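Local atomic coordinates of putative uncharacterized protein Smu.1393c (Streptococcus mutans, PDB entry 4L9A), a protein that probably hydrolyses carboxylic esters, as a carboxylesterase-like member of the alpha/beta hydrolase superfamily. Residues A[44-48]-A[59-63]. Numbering follows the deposited sequence.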
ATOM      1  N   PHE A  44      -0.076  -9.061   9.533  1.00 28.23           N
ATOM      2  CA  PHE A  44       0.186  -8.423   8.244  1.00 27.22           C
ATOM      3  C   PHE A  44      -0.654  -7.175   8.068  1.00 34.02           C
ATOM      4  O   PHE A  44      -1.890  -7.240   7.968  1.00 28.75           O
ATOM      5  CB  PHE A  44      -0.036  -9.395   7.086  1.00 34.47           C
ATOM      6  CG  PHE A  44       1.221 -10.106   6.650  1.00 38.94           C
ATOM      7  CD1 PHE A  44       1.812  -9.821   5.426  1.00 44.69           C
ATOM      8  CD2 PHE A  44       1.823 -11.040   7.477  1.00 48.51           C
ATOM      9  CE1 PHE A  44       2.980 -10.476   5.031  1.00 41.50           C
ATOM     10  CE2 PHE A  44       2.983 -11.694   7.090  1.00 50.90           C
ATOM     11  CZ  PHE A  44       3.557 -11.412   5.865  1.00 38.02           C
ATOM     12  N   VAL A  45       0.031  -6.036   8.042  1.00 27.82           N
ATOM     13  CA  VAL A  45      -0.602  -4.740   7.900  1.00 28.93           C
ATOM     14  C   VAL A  45      -0.503  -4.285   6.441  1.00 29.16           C
ATOM     15  O   VAL A  45       0.596  -4.223   5.875  1.00 28.53           O
ATOM     16  CB  VAL A  45       0.085  -3.698   8.805  1.00 27.37           C
ATOM     17  CG1 VAL A  45      -0.508  -2.321   8.567  1.00 27.47           C
ATOM     18  CG2 VAL A  45      -0.010  -4.109  10.287  1.00 26.40           C
ATOM     19  N   PHE A  46      -1.642  -3.962   5.840  1.00 27.15           N
ATOM     20  CA  PHE A  46      -1.678  -3.565   4.429  1.00 21.94           C
ATOM     21  C   PHE A  46      -2.003  -2.096   4.226  1.00 23.69           C
ATOM     22  O   PHE A  46      -2.946  -1.557   4.824  1.00 23.43           O
ATOM     23  CB  PHE A  46      -2.710  -4.405   3.665  1.00 21.41           C
ATOM     24  CG  PHE A  46      -2.399  -5.871   3.651  1.00 27.19           C
ATOM     25  CD1 PHE A  46      -1.661  -6.428   2.615  1.00 21.45           C
ATOM     26  CD2 PHE A  46      -2.830  -6.694   4.682  1.00 29.50           C
ATOM     27  CE1 PHE A  46      -1.372  -7.784   2.605  1.00 26.94           C
ATOM     28  CE2 PHE A  46      -2.544  -8.052   4.680  1.00 27.75           C
ATOM     29  CZ  PHE A  46      -1.812  -8.597   3.648  1.00 27.24           C
ATOM     30  N   LEU A  47      -1.238  -1.458   3.347  1.00 21.32           N
ATOM     31  CA  LEU A  47      -1.510  -0.098   2.927  1.00 18.15           C
ATOM     32  C   LEU A  47      -1.512  -0.045   1.403  1.00 18.44           C
ATOM     33  O   LEU A  47      -0.629  -0.595   0.750  1.00 20.69           O
ATOM     34  CB  LEU A  47      -0.463   0.878   3.468  1.00 24.13           C
ATOM     35  CG  LEU A  47      -0.276   1.022   4.976  1.00 25.47           C
ATOM     36  CD1 LEU A  47       0.968   1.870   5.271  1.00 23.69           C
ATOM     37  CD2 LEU A  47      -1.536   1.610   5.652  1.00 21.93           C
ATOM     38  N   SER A  48      -2.511   0.631   0.853  1.00 18.89           N
ATOM     39  CA  SER A  48      -2.680   0.718  -0.580  1.00 17.22           C
ATOM     40  C   SER A  48      -1.891   1.879  -1.161  1.00 22.61           C
ATOM     41  O   SER A  48      -1.312   2.696  -0.429  1.00 21.80           O
ATOM     42  CB  SER A  48      -4.171   0.873  -0.906  1.00 17.11           C
ATOM     43  OG  SER A  48      -4.850  -0.299  -0.510  1.00 22.09           O
ATOM     44  N   PHE A  59      -5.993  -6.061  -1.795  1.00 25.00           N
ATOM     45  CA  PHE A  59      -4.983  -7.062  -1.470  1.00 22.93           C
ATOM     46  C   PHE A  59      -5.549  -8.473  -1.298  1.00 28.02           C
ATOM     47  O   PHE A  59      -4.900  -9.337  -0.710  1.00 31.99           O
ATOM     48  CB  PHE A  59      -4.230  -6.641  -0.204  1.00 22.33           C
ATOM     49  CG  PHE A  59      -3.217  -5.550  -0.436  1.00 23.02           C
ATOM     50  CD1 PHE A  59      -1.941  -5.863  -0.903  1.00 24.22           C
ATOM     51  CD2 PHE A  59      -3.529  -4.224  -0.177  1.00 24.71           C
ATOM     52  CE1 PHE A  59      -0.996  -4.856  -1.129  1.00 20.63           C
ATOM     53  CE2 PHE A  59      -2.588  -3.209  -0.395  1.00 26.45           C
ATOM     54  CZ  PHE A  59      -1.325  -3.528  -0.871  1.00 24.41           C
ATOM     55  N   ALA A  60      -6.745  -8.710  -1.824  1.00 25.69           N
ATOM     56  CA  ALA A  60      -7.436  -9.984  -1.611  1.00 31.35           C
ATOM     57  C   ALA A  60      -6.601 -11.210  -1.981  1.00 33.40           C
ATOM     58  O   ALA A  60      -6.600 -12.217  -1.261  1.00 31.84           O
ATOM     59  CB  ALA A  60      -8.775 -10.000  -2.364  1.00 31.40           C
ATOM     60  N   ASN A  61      -5.896 -11.124  -3.104  1.00 31.36           N
ATOM     61  CA  ASN A  61      -5.074 -12.233  -3.585  1.00 35.70           C
ATOM     62  C   ASN A  61      -3.876 -12.565  -2.688  1.00 35.57           C
ATOM     63  O   ASN A  61      -3.328 -13.665  -2.764  1.00 39.40           O
ATOM     64  CB  ASN A  61      -4.601 -11.974  -5.021  1.00 29.30           C
ATOM     65  CG  ASN A  61      -5.730 -12.071  -6.039  1.00 38.66           C
ATOM     66  OD1 ASN A  61      -6.795 -12.634  -5.758  1.00 35.97           O
ATOM     67  ND2 ASN A  61      -5.498 -11.530  -7.234  1.00 34.69           N
ATOM     68  N   ILE A  62      -3.454 -11.619  -1.854  1.00 24.59           N
ATOM     69  CA  ILE A  62      -2.428 -11.932  -0.854  1.00 25.63           C
ATOM     70  C   ILE A  62      -3.073 -12.416   0.456  1.00 27.16           C
ATOM     71  O   ILE A  62      -2.688 -13.450   1.025  1.00 28.01           O
ATOM     72  CB  ILE A  62      -1.499 -10.731  -0.587  1.00 26.62           C
ATOM     73  CG1 ILE A  62      -0.671 -10.415  -1.848  1.00 25.10           C
ATOM     74  CG2 ILE A  62      -0.576 -11.047   0.590  1.00 28.69           C
ATOM     75  CD1 ILE A  62       0.183  -9.142  -1.748  1.00 26.24           C
ATOM     76  N   ILE A  63      -4.067 -11.666   0.916  1.00 31.02           N
ATOM     77  CA  ILE A  63      -4.782 -11.995   2.154  1.00 32.45           C
ATOM     78  C   ILE A  63      -5.312 -13.419   2.126  1.00 33.83           C
ATOM     79  O   ILE A  63      -5.057 -14.198   3.044  1.00 37.84           O
ATOM     80  CB  ILE A  63      -5.911 -10.971   2.436  1.00 24.13           C
ATOM     81  CG1 ILE A  63      -5.285  -9.617   2.781  1.00 25.21           C
ATOM     82  CG2 ILE A  63      -6.798 -11.427   3.616  1.00 27.57           C
ATOM     83  CD1 ILE A  63      -6.212  -8.427   2.596  1.00 24.40           C
TER
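Apolar strand-to-helix packing joins 44-48 to 59-63 in the buried core of an alpha/beta hydrolase fold, part of the beta-alpha-beta connection from strand 43-47 to its parallel neighbour 71-75. F46 supplies most of the sheet side, 103 of the 275 Å² buried; its CA-to-CB bond points toward the helix and that of L47 away, as expected of alternating strand residues. Across the contact F46 meets three side chains of 59-63: F59, the N-cap residue, with ring centroids 5.1 Å apart and planes at an oblique 43°; I62, with CG2 at the F46 ring edge, 3.9 Å from F46 CE1; and I63, whose CG1 makes a CH-pi contact 4.1 Å from the F46 ring centroid, 29° off the normal. F59 O accepts backbone hydrogen bonds from I62 N (2.9 Å) and I63 N (3.0 Å) in the first helical turn, which carries all three. Where the strand ends, S48 OG, hydrogen-bonded to T55 and N58, lies at the F59 ring edge, 3.7 Å from F59 CE2.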